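Long-range contacts in putative lipoprotein (Bacteroides thetaiotaomicron, PDB 4Q1Z), which is of unknown function but is a putative lipoprotein of the DUF4876 family, built from two domains: residues D14-I19 / G93-I98; P59-V64 / S84-L89. All blocks are in the same frame, centred on the assembly; numbering follows the deposited sequence.

Overall arrangement
Both contacts lie in the seven-stranded mixed sheet built by the N-terminal part of the chain, on the same side of the chain's centre and with their own centres about 12 Å apart. Interaction 1 pairs strand 11-19 with strand 95-105; interaction 2 pairs the hairpin strands 60-72 and 77-89, which come between those two in the sequence. Strands 77-89 and 95-105 are neighbours in the sheet and follow each other in the chain. The two contacts also touch directly: Leu96 and Ile98 of interaction 1 pack on Val64 and Ser84 of interaction 2. Interaction 1 thus sets the first strand parallel to a much later one within the sheet of this domain, whose role remains unknown.

Interaction 1. Residues D14-I19 / G93-I98; sequences DVYLDI and GSALNI
Tyr16 carries CG anti to its carbonyl carbon (chi1 -45°), and Asn97 sets its CG the same way, each beside its own backbone N on one face of the sheet. Ring and amide cross at a slant: Asn97 OD1 lies 3.3 Å from Tyr16 CD2 and is also close to Tyr16 CB, and the two planes are 26° apart. Farther round the ring, the methyl of Ala95 sits in plane at the edge, with Ala95 CB 3.4 Å from Tyr16 CE2. On the other face aliphatic groups meet. Ile98 CG1 is shared by two partners, 4.0 Å from Val15 CG1 and 4.0 Å from Leu17 CD2; Ile98 crosses Val15 obliquely but runs beside Leu17, pointing the same way.

Between the two faces runs a parallel ladder. Asp14 O accepts from Leu96 N (2.7 Å), Leu96 O from Tyr16 N, Tyr16 O from Ile98 N, and Ile98 O from Asp18 N. The bond from Asp14 N to Ser94 O is more bent, at 137° about the hydrogen. CA-H...O contacts, such as Val15 CA to Leu96 O at 3.3 Å, add a second approach to the same carbonyls.

This is the parallel neighbour pair of an otherwise antiparallel sheet, joining strands far apart in sequence. Strand 11-19 is flanked on its other edge by strand 51-57, through backbone bonds between Val15 and Val52. The aliphatic face meets strands 60-72 and 24-35: Leu17 and Ile98 reach Val66, Leu96 packs on Val64, and Val15 touches Phe34.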
loop_
_atom_site.group_PDB
_atom_site.type_symbol
_atom_site.label_atom_id
_atom_site.label_comp_id
_atom_site.label_asym_id
_atom_site.label_seq_id
_atom_site.Cartn_x
_atom_site.Cartn_y
_atom_site.Cartn_z
ATOM N N ASP A 14 -19.572 -2.255 34.472
ATOM C CA ASP A 14 -20.229 -2.273 33.167
ATOM C C ASP A 14 -19.591 -1.207 32.286
ATOM O O ASP A 14 -19.496 -0.049 32.697
ATOM C CB ASP A 14 -21.752 -2.048 33.300
ATOM C CG ASP A 14 -22.535 -3.175 33.964
ATOM O OD1 ASP A 14 -22.104 -4.352 33.854
ATOM O OD2 ASP A 14 -23.609 -2.891 34.535
ATOM N N VAL A 15 -19.090 -1.614 31.109
ATOM C CA VAL A 15 -18.418 -0.734 30.162
ATOM C C VAL A 15 -19.285 -0.643 28.903
ATOM O O VAL A 15 -19.773 -1.671 28.437
ATOM C CB VAL A 15 -16.978 -1.238 29.872
ATOM C CG1 VAL A 15 -16.266 -0.352 28.855
ATOM C CG2 VAL A 15 -16.157 -1.337 31.154
ATOM N N TYR A 16 -19.518 0.587 28.390
ATOM C CA TYR A 16 -20.300 0.845 27.171
ATOM C C TYR A 16 -19.445 1.632 26.182
ATOM O O TYR A 16 -18.962 2.719 26.506
ATOM C CB TYR A 16 -21.611 1.602 27.463
ATOM C CG TYR A 16 -22.399 1.074 28.644
ATOM C CD1 TYR A 16 -23.378 0.098 28.477
ATOM C CD2 TYR A 16 -22.177 1.560 29.926
ATOM C CE1 TYR A 16 -24.102 -0.395 29.559
ATOM C CE2 TYR A 16 -22.893 1.075 31.017
ATOM C CZ TYR A 16 -23.856 0.096 30.832
ATOM O OH TYR A 16 -24.578 -0.373 31.918
ATOM N N LEU A 17 -19.248 1.073 24.988
ATOM C CA LEU A 17 -18.433 1.692 23.975
ATOM C C LEU A 17 -19.291 2.378 22.923
ATOM O O LEU A 17 -20.024 1.726 22.170
ATOM C CB LEU A 17 -17.483 0.674 23.310
ATOM C CG LEU A 17 -16.717 -0.306 24.205
ATOM C CD1 LEU A 17 -15.875 -1.203 23.376
ATOM C CD2 LEU A 17 -15.825 0.417 25.181
ATOM N N ASP A 18 -19.196 3.717 22.883
ATOM C CA ASP A 18 -19.868 4.549 21.894
ATOM C C ASP A 18 -18.918 4.622 20.728
ATOM O O ASP A 18 -18.051 5.499 20.684
ATOM C CB ASP A 18 -20.233 5.939 22.473
ATOM C CG ASP A 18 -21.137 6.826 21.622
ATOM O OD1 ASP A 18 -21.421 6.455 20.457
ATOM O OD2 ASP A 18 -21.572 7.889 22.128
ATOM N N ILE A 19 -19.015 3.617 19.842
ATOM C CA ILE A 19 -18.171 3.487 18.667
ATOM C C ILE A 19 -18.780 4.378 17.582
ATOM O O ILE A 19 -19.981 4.317 17.317
ATOM C CB ILE A 19 -17.927 2.013 18.248
ATOM C CG1 ILE A 19 -17.380 1.210 19.458
ATOM C CG2 ILE A 19 -16.924 1.960 17.092
ATOM C CD1 ILE A 19 -17.389 -0.271 19.372
ATOM N N GLY A 93 -22.805 -2.619 40.283
ATOM C CA GLY A 93 -21.948 -2.543 39.106
ATOM C C GLY A 93 -21.895 -1.165 38.481
ATOM O O GLY A 93 -22.761 -0.817 37.669
ATOM N N SER A 94 -20.867 -0.375 38.860
ATOM C CA SER A 94 -20.612 0.974 38.339
ATOM C C SER A 94 -20.510 0.937 36.814
ATOM O O SER A 94 -19.837 0.059 36.269
ATOM C CB SER A 94 -19.327 1.544 38.936
ATOM O OG SER A 94 -19.573 2.476 39.976
ATOM N N ALA A 95 -21.207 1.853 36.132
ATOM C CA ALA A 95 -21.231 1.932 34.674
ATOM C C ALA A 95 -20.276 3.005 34.149
ATOM O O ALA A 95 -20.252 4.123 34.670
ATOM C CB ALA A 95 -22.641 2.203 34.195
ATOM N N LEU A 96 -19.480 2.653 33.119
ATOM C CA LEU A 96 -18.494 3.536 32.496
ATOM C C LEU A 96 -18.705 3.603 30.988
ATOM O O LEU A 96 -18.862 2.565 30.332
ATOM C CB LEU A 96 -17.064 3.066 32.823
ATOM C CG LEU A 96 -15.890 3.889 32.274
ATOM C CD1 LEU A 96 -15.914 5.338 32.778
ATOM C CD2 LEU A 96 -14.578 3.246 32.632
ATOM N N ASN A 97 -18.706 4.839 30.451
ATOM C CA ASN A 97 -18.900 5.104 29.031
ATOM C C ASN A 97 -17.627 5.657 28.417
ATOM O O ASN A 97 -17.065 6.637 28.921
ATOM C CB ASN A 97 -20.066 6.052 28.805
ATOM C CG ASN A 97 -21.367 5.552 29.378
ATOM O OD1 ASN A 97 -22.003 4.649 28.824
ATOM N ND2 ASN A 97 -21.797 6.133 30.505
ATOM N N ILE A 98 -17.153 4.985 27.347
ATOM C CA ILE A 98 -15.960 5.342 26.572
ATOM C C ILE A 98 -16.363 5.688 25.170
ATOM O O ILE A 98 -17.004 4.886 24.498
ATOM C CB ILE A 98 -14.858 4.228 26.521
ATOM C CG1 ILE A 98 -14.825 3.264 27.750
ATOM C CG2 ILE A 98 -13.492 4.798 26.130
ATOM C CD1 ILE A 98 -14.216 3.791 28.997
#

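Interaction 2. Residues P59-V64 / S84-L89; sequences PGIYSV and SVNAAL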
loop_
_atom_site.group_PDB
_atom_site.type_symbol
_atom_site.label_atom_id
_atom_site.label_comp_id
_atom_site.label_asym_id
_atom_site.label_seq_id
_atom_site.Cartn_x
_atom_site.Cartn_y
_atom_site.Cartn_z
ATOM N N PRO A 59 -11.737 -2.045 43.531
ATOM C CA PRO A 59 -12.036 -0.605 43.388
ATOM C C PRO A 59 -10.822 0.334 43.458
ATOM O O PRO A 59 -9.790 0.004 44.053
ATOM C CB PRO A 59 -13.005 -0.330 44.544
ATOM C CG PRO A 59 -13.654 -1.638 44.793
ATOM C CD PRO A 59 -12.547 -2.638 44.615
ATOM N N GLY A 60 -10.978 1.491 42.812
ATOM C CA GLY A 60 -9.979 2.548 42.709
ATOM C C GLY A 60 -10.177 3.417 41.479
ATOM O O GLY A 60 -11.181 3.275 40.775
ATOM N N ILE A 61 -9.229 4.333 41.213
ATOM C CA ILE A 61 -9.318 5.181 40.019
ATOM C C ILE A 61 -8.318 4.645 38.986
ATOM O O ILE A 61 -7.126 4.525 39.279
ATOM C CB ILE A 61 -9.210 6.721 40.267
ATOM C CG1 ILE A 61 -7.855 7.175 40.857
ATOM C CG2 ILE A 61 -10.392 7.240 41.089
ATOM C CD1 ILE A 61 -6.970 7.915 39.827
ATOM N N TYR A 62 -8.827 4.255 37.805
ATOM C CA TYR A 62 -8.023 3.673 36.724
ATOM C C TYR A 62 -8.074 4.499 35.456
ATOM O O TYR A 62 -9.054 5.203 35.219
ATOM C CB TYR A 62 -8.537 2.257 36.380
ATOM C CG TYR A 62 -8.376 1.206 37.458
ATOM C CD1 TYR A 62 -9.378 0.986 38.399
ATOM C CD2 TYR A 62 -7.275 0.356 37.469
ATOM C CE1 TYR A 62 -9.254 -0.007 39.372
ATOM C CE2 TYR A 62 -7.138 -0.640 38.436
ATOM C CZ TYR A 62 -8.134 -0.823 39.383
ATOM O OH TYR A 62 -8.017 -1.811 40.329
ATOM N N SER A 63 -7.042 4.363 34.610
ATOM C CA SER A 63 -7.008 4.960 33.274
ATOM C C SER A 63 -7.400 3.828 32.305
ATOM O O SER A 63 -6.665 2.848 32.152
ATOM C CB SER A 63 -5.647 5.582 32.962
ATOM O OG SER A 63 -5.762 6.981 32.751
ATOM N N VAL A 64 -8.620 3.917 31.762
ATOM C CA VAL A 64 -9.208 2.889 30.908
ATOM C C VAL A 64 -8.972 3.236 29.440
ATOM O O VAL A 64 -9.267 4.354 29.018
ATOM C CB VAL A 64 -10.712 2.708 31.242
ATOM C CG1 VAL A 64 -11.316 1.532 30.483
ATOM C CG2 VAL A 64 -10.917 2.542 32.744
ATOM N N SER A 84 -10.770 6.781 28.858
ATOM C CA SER A 84 -11.440 7.417 29.977
ATOM C C SER A 84 -10.362 7.561 31.024
ATOM O O SER A 84 -9.873 6.549 31.544
ATOM C CB SER A 84 -12.625 6.580 30.454
ATOM O OG SER A 84 -13.787 7.368 30.669
ATOM N N VAL A 85 -9.886 8.797 31.228
ATOM C CA VAL A 85 -8.788 9.077 32.151
ATOM C C VAL A 85 -9.324 9.260 33.565
ATOM O O VAL A 85 -10.282 10.009 33.777
ATOM C CB VAL A 85 -7.921 10.280 31.707
ATOM C CG1 VAL A 85 -6.605 10.323 32.483
ATOM C CG2 VAL A 85 -7.657 10.235 30.203
ATOM N N ASN A 86 -8.690 8.540 34.518
ATOM C CA ASN A 86 -8.939 8.522 35.960
ATOM C C ASN A 86 -10.446 8.429 36.291
ATOM O O ASN A 86 -11.026 9.319 36.926
ATOM C CB ASN A 86 -8.269 9.731 36.646
ATOM C CG ASN A 86 -6.757 9.797 36.488
ATOM O OD1 ASN A 86 -6.087 8.867 35.985
ATOM N ND2 ASN A 86 -6.186 10.917 36.915
ATOM N N ALA A 87 -11.065 7.325 35.839
ATOM C CA ALA A 87 -12.473 7.011 36.089
ATOM C C ALA A 87 -12.659 6.565 37.551
ATOM O O ALA A 87 -11.764 5.925 38.102
ATOM C CB ALA A 87 -12.933 5.922 35.133
ATOM N N ALA A 88 -13.798 6.925 38.186
ATOM C CA ALA A 88 -14.079 6.580 39.587
ATOM C C ALA A 88 -14.786 5.235 39.685
ATOM O O ALA A 88 -16.019 5.167 39.645
ATOM C CB ALA A 88 -14.910 7.672 40.248
ATOM N N LEU A 89 -13.993 4.161 39.798
ATOM C CA LEU A 89 -14.494 2.788 39.881
ATOM C C LEU A 89 -14.528 2.338 41.343
ATOM O O LEU A 89 -13.483 1.998 41.902
ATOM C CB LEU A 89 -13.622 1.832 39.031
ATOM C CG LEU A 89 -13.511 2.096 37.526
ATOM C CD1 LEU A 89 -12.231 2.822 37.200
ATOM C CD2 LEU A 89 -13.488 0.805 36.766
#
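This is an antiparallel pairing between the two strands of a beta hairpin, 60-72 and 77-89, interrupted by a beta bulge in the N-terminal domain's sheet. Gly60 pairs with Leu89 and Tyr62 with Ala87 as hydrogen-bonded pairs, Ile61 with Ala88 as a non-hydrogen-bonded one; then the register shifts by one before Val64 meets Ser84. The slack is taken up at Val85 and Asn86, where the chain turns a corner and Asn86 adopts positive phi (46°).

The two ends are held differently. Gly60 N reaches Leu89 O at 2.7 Å and nearly straight, while the return from Leu89 N to Gly60 O is 3.1 Å and bent (137°). Val64 and Ser84 exchange two bonds, Val64 N to Ser84 O and Ser84 N to Val64 O, both 2.9 Å. Between them Ala87 N gives a bond to Tyr62 O, but the return from Tyr62 N to Ala87 O is weak at 3.4 Å.

Tyr62 and Leu89 share a face and cross at about a right angle. Leu89 CD1 comes to the edge of the ring, near its plane, 3.6 Å from Tyr62 CD1. On the reverse face Ile61 CG1 stands between its backbone N and carbonyl carbon (chi1 63°), and the CD1 beyond it packs against the amide of Asn86, 3.8 Å from Asn86 CG. Beside the bulge, Ser63 OG lies 3.5 Å from Val85 CG1.

The contact therefore combines main-chain bonding with apolar packing. Tyr62 joins the two through its backbone and ring edge, while its OH is hydrogen-bonded to Ile58 O, giving the polar end of a buried side chain a partner.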